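Local coordinates for protein 3-hydroxyacyl-thioester dehydratase X (Mycobacterium tuberculosis, PDB 4OOB) that hydrates trans-2-enoyl-CoA thioesters to (3R)-3-hydroxyacyl-CoA and catalyses the reverse dehydration, preferring acyl chains of eight to twelve carbons, at residues 25-30 with 40-45; 47-52 with 168-173. All coordinates share one frame; numbering follows the deposited sequence.

Helix 43-57 serves both contacts. Interaction 1 uses its first turn and the loop before it, and interaction 2 the middle of the same helix, with centres about 13 Å apart. Interaction 1 is wholly buried and local in sequence: it ties helix 21-31 to helix 43-57 through a tyrosine pair and a hydroxyl-hydroxyl hydrogen bond. Interaction 2 is only partly buried and joins residues more than a hundred positions apart, setting the helix against the loop that follows helix 158-167. Its chemistry is van der Waals packing of a phenylalanine on loop backbone and an aspartate, one of whose carboxylate oxygens accepts from two backbone N-H groups, one in its own loop and one at Ala-64.

Interaction 1 (25-30 with 40-45); sequences AAYAAV and PLTYPF
The ring of Tyr-27 has Tyr-43 over one face and the hydroxyl of Thr-42 at its edge. Tyr-43 presents its own edge: CD1 stands 3.6 Å above the Tyr-27 ring plane, displaced toward the rim, and the two planes meet at 82° with centroids 5.1 Å apart, a T-shaped pair. The CB of Tyr-43 adds a CH-pi contact over the same face, 4.2 Å from the centroid of the Tyr-27 ring, so both the root of the Tyr-43 side chain and one ring corner rest on it. Pro-40 comes in obliquely, its CB 4.2 Å from CE1 of Tyr-27, and adds a rigid apolar surface.

Tyr-27 reaches across because its CG is anti to the backbone N (chi1 174°), which carries the ring from helix 21-31 across to the turn at 40-43. There its OH and Thr-42 OG1 share a hydrogen bond of 2.7 Å, close to the Tyr-27 ring plane. This suits tyrosine, which offers a broad apolar face for packing and a polar end whose burial would be costly without a partner; threonine supplies that partner with a short side chain. The hydroxyl of Tyr-43 bonds instead to Asn-23, so the second ring is also tied to helix 21-31.

Pro-40 to Tyr-43 form a type I beta turn, closed by Tyr-43 N to Pro-40 O at 2.9 Å, which leads the chain into helix 43-57. Tyr-27 also packs on Tyr-164 and Val-167 of helix 158-167 and on Ala-198 of helix 193-199. Tyr-27 thus joins several helices beside the start of helix 43-57, the long helix that the curved antiparallel sheet wraps in the hotdog fold.

Interaction 2 (47-52 with 168-173); sequences LTFPSV and GGDHNP
Phe-49 leans from helix 43-57 onto the backbone of Gly-169, and its CB already lies 3.7 Å from Gly-169 O. With chi1 at -163° the ring extends opposite the backbone N, toward the loop's first residues. CG keeps the same 3.7 Å from Gly-169 O, which sits at the ring edge near its plane; CD2 is modelled too close to that oxygen for the distance to be trusted. Further out, CE2 meets Asp-170 CB at 3.6 Å and comes within 4.1 Å of OD2, the carboxylate being inclined 33° to the ring. Phe-45, one turn earlier, also meets the phenylalanine ring.

Gly-169, Asp-170, Asn-172 and Pro-173 fit the G-D-x-N-P part of the hydratase 2 motif of MaoC-like hotdog enzymes, whose aspartate is catalytic in characterised relatives; Asp-170 probably has that role here. Its OD1 accepts from Asn-172 N at 2.9 Å with an N-H...O angle of 163°, forming an Asx turn, and also accepts from Ala-64 N, so two backbone donors help fix the carboxylate.

Gly-169 suits its place twice over: its phi is positive, and, having no side chain on the face turned to the helix, it lets the backbones come close, with CA of Gly-169 5.7 Å from CA of Phe-49. Beside it Pro-50, which has no N-H to give the preceding turn, sits at a kink in the helix and brings CG to 4.2 Å from Gly-169 O.

Interaction 1 (25-30 with 40-45)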
# COMPACT_ATOMS: atom_id res chain seq x y z
N ALA A 25 9.71 -9.13 -10.81
CA ALA A 25 10.36 -10.27 -10.15
C ALA A 25 10.94 -9.84 -8.83
O ALA A 25 10.82 -10.53 -7.85
CB ALA A 25 11.47 -10.88 -11.03
N ALA A 26 11.58 -8.69 -8.84
CA ALA A 26 12.27 -8.21 -7.65
C ALA A 26 11.26 -7.88 -6.58
O ALA A 26 11.53 -8.13 -5.42
CB ALA A 26 13.14 -6.99 -7.96
N TYR A 27 10.13 -7.31 -7.00
CA TYR A 27 8.98 -6.95 -6.14
C TYR A 27 8.33 -8.19 -5.57
O TYR A 27 8.06 -8.28 -4.37
CB TYR A 27 7.93 -6.11 -6.92
CG TYR A 27 6.60 -5.79 -6.19
CD1 TYR A 27 5.53 -6.71 -6.15
CD2 TYR A 27 6.39 -4.55 -5.59
CE1 TYR A 27 4.32 -6.39 -5.52
CE2 TYR A 27 5.20 -4.22 -4.97
CZ TYR A 27 4.16 -5.15 -4.92
OH TYR A 27 2.97 -4.81 -4.29
N ALA A 28 8.00 -9.13 -6.44
CA ALA A 28 7.48 -10.39 -5.97
C ALA A 28 8.45 -10.99 -4.94
O ALA A 28 8.02 -11.41 -3.87
CB ALA A 28 7.23 -11.33 -7.13
N ALA A 29 9.77 -10.97 -5.20
CA ALA A 29 10.71 -11.59 -4.24
C ALA A 29 10.70 -10.90 -2.88
O ALA A 29 10.64 -11.54 -1.81
CB ALA A 29 12.14 -11.60 -4.79
N VAL A 30 10.79 -9.57 -2.91
CA VAL A 30 10.84 -8.83 -1.63
C VAL A 30 9.52 -8.94 -0.83
O VAL A 30 9.57 -8.99 0.41
CB VAL A 30 11.27 -7.36 -1.82
CG1 VAL A 30 10.18 -6.56 -2.49
CG2 VAL A 30 11.56 -6.71 -0.48
N PRO A 40 1.40 -9.26 -9.61
CA PRO A 40 0.65 -9.32 -8.37
C PRO A 40 -0.38 -8.20 -8.22
O PRO A 40 -0.15 -7.08 -8.64
CB PRO A 40 1.73 -9.15 -7.30
CG PRO A 40 3.02 -9.53 -7.97
CD PRO A 40 2.84 -9.06 -9.38
N LEU A 41 -1.49 -8.51 -7.58
CA LEU A 41 -2.62 -7.58 -7.45
C LEU A 41 -2.22 -6.19 -7.00
O LEU A 41 -2.73 -5.23 -7.52
CB LEU A 41 -3.65 -8.19 -6.48
CG LEU A 41 -4.84 -7.34 -6.09
CD1 LEU A 41 -5.76 -7.03 -7.27
CD2 LEU A 41 -5.62 -8.02 -4.96
N THR A 42 -1.31 -6.09 -6.03
CA THR A 42 -0.85 -4.79 -5.48
C THR A 42 0.30 -4.09 -6.26
O THR A 42 0.68 -2.98 -5.94
CB THR A 42 -0.37 -4.98 -4.00
OG1 THR A 42 0.61 -6.04 -3.92
CG2 THR A 42 -1.55 -5.32 -3.12
N TYR A 43 0.86 -4.76 -7.29
CA TYR A 43 2.08 -4.28 -7.91
C TYR A 43 1.90 -2.92 -8.63
O TYR A 43 2.82 -2.11 -8.66
CB TYR A 43 2.70 -5.34 -8.85
CG TYR A 43 3.80 -4.73 -9.69
CD1 TYR A 43 5.04 -4.54 -9.15
CD2 TYR A 43 3.58 -4.31 -11.00
CE1 TYR A 43 6.04 -3.94 -9.87
CE2 TYR A 43 4.58 -3.72 -11.73
CZ TYR A 43 5.81 -3.52 -11.14
OH TYR A 43 6.87 -2.92 -11.79
N PRO A 44 0.71 -2.69 -9.23
CA PRO A 44 0.54 -1.44 -9.95
C PRO A 44 0.55 -0.23 -9.02
O PRO A 44 0.70 0.89 -9.51
CB PRO A 44 -0.82 -1.60 -10.66
CG PRO A 44 -0.96 -3.06 -10.81
CD PRO A 44 -0.35 -3.66 -9.58
N PHE A 45 0.45 -0.45 -7.71
CA PHE A 45 0.76 0.62 -6.80
C PHE A 45 2.20 1.09 -7.01
O PHE A 45 2.46 2.29 -7.16
CB PHE A 45 0.53 0.26 -5.31
CG PHE A 45 0.84 1.40 -4.37
CD1 PHE A 45 -0.16 2.25 -3.90
CD2 PHE A 45 2.13 1.62 -3.94
CE1 PHE A 45 0.13 3.31 -3.04
CE2 PHE A 45 2.44 2.69 -3.09
CZ PHE A 45 1.43 3.51 -2.61

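Interaction 2 (47-52 with 168-173)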
# COMPACT_ATOMS: atom_id res chain seq x y z
N LEU A 47 4.21 0.55 -9.56
CA LEU A 47 4.43 0.98 -10.93
C LEU A 47 3.99 2.43 -11.19
O LEU A 47 4.64 3.17 -11.95
CB LEU A 47 3.64 0.04 -11.85
CG LEU A 47 3.70 0.25 -13.37
CD1 LEU A 47 5.06 -0.11 -13.94
CD2 LEU A 47 2.59 -0.57 -14.01
N THR A 48 2.84 2.80 -10.62
CA THR A 48 2.21 4.11 -10.86
C THR A 48 2.67 5.17 -9.90
O THR A 48 2.46 6.34 -10.16
CB THR A 48 0.66 4.03 -10.85
OG1 THR A 48 0.17 3.62 -9.58
CG2 THR A 48 0.11 3.05 -11.92
N PHE A 49 3.33 4.80 -8.81
CA PHE A 49 3.52 5.76 -7.71
C PHE A 49 4.35 6.98 -8.04
O PHE A 49 4.08 8.11 -7.61
CB PHE A 49 4.15 5.09 -6.49
CG PHE A 49 3.98 5.90 -5.22
CD1 PHE A 49 2.72 6.24 -4.78
CD2 PHE A 49 5.07 6.33 -4.51
CE1 PHE A 49 2.55 6.98 -3.60
CE2 PHE A 49 4.92 7.08 -3.36
CZ PHE A 49 3.67 7.40 -2.90
N PRO A 50 5.39 6.77 -8.81
CA PRO A 50 6.10 7.96 -9.22
C PRO A 50 5.23 8.90 -10.10
O PRO A 50 5.41 10.11 -9.98
CB PRO A 50 7.31 7.39 -9.97
CG PRO A 50 7.50 6.00 -9.35
CD PRO A 50 6.06 5.55 -9.30
N SER A 51 4.29 8.38 -10.90
CA SER A 51 3.33 9.24 -11.62
C SER A 51 2.33 9.92 -10.66
O SER A 51 1.94 11.07 -10.85
CB SER A 51 2.55 8.46 -12.69
OG SER A 51 3.47 7.76 -13.53
N VAL A 52 1.95 9.19 -9.63
CA VAL A 52 1.12 9.74 -8.56
C VAL A 52 1.73 10.97 -7.84
O VAL A 52 1.09 12.02 -7.74
CB VAL A 52 0.79 8.65 -7.53
CG1 VAL A 52 0.29 9.26 -6.23
CG2 VAL A 52 -0.22 7.68 -8.10
N GLY A 168 9.59 -0.63 -4.80
CA GLY A 168 8.18 -0.24 -4.78
C GLY A 168 7.77 1.25 -4.98
O GLY A 168 6.61 1.74 -4.58
N GLY A 169 8.67 1.99 -5.61
CA GLY A 169 8.37 3.38 -5.99
C GLY A 169 8.19 4.45 -4.91
O GLY A 169 7.62 5.54 -5.21
N ASP A 170 8.65 4.17 -3.67
CA ASP A 170 8.46 5.11 -2.53
C ASP A 170 9.68 5.00 -1.62
O ASP A 170 9.80 4.03 -0.90
CB ASP A 170 7.17 4.78 -1.77
CG ASP A 170 6.95 5.66 -0.52
OD1 ASP A 170 7.82 6.54 -0.28
OD2 ASP A 170 5.94 5.47 0.22
N HIS A 171 10.58 5.99 -1.71
CA HIS A 171 11.77 6.11 -0.84
C HIS A 171 11.58 7.09 0.37
O HIS A 171 12.56 7.54 0.91
CB HIS A 171 13.01 6.59 -1.65
CG HIS A 171 13.55 5.59 -2.63
ND1 HIS A 171 13.07 5.47 -3.93
CD2 HIS A 171 14.55 4.69 -2.52
CE1 HIS A 171 13.73 4.52 -4.55
NE2 HIS A 171 14.65 4.05 -3.72
N ASN A 172 10.36 7.40 0.76
CA ASN A 172 10.09 8.25 1.94
C ASN A 172 10.96 7.72 3.08
O ASN A 172 10.80 6.56 3.52
CB ASN A 172 8.59 8.23 2.25
CG ASN A 172 8.21 8.86 3.57
OD1 ASN A 172 8.98 9.49 4.20
ND2 ASN A 172 6.96 8.66 3.98
N PRO A 173 11.96 8.55 3.50
CA PRO A 173 13.00 8.12 4.45
C PRO A 173 12.57 7.82 5.88
O PRO A 173 13.45 7.49 6.73
CB PRO A 173 13.98 9.28 4.44
CG PRO A 173 13.21 10.47 4.02
CD PRO A 173 12.04 9.99 3.20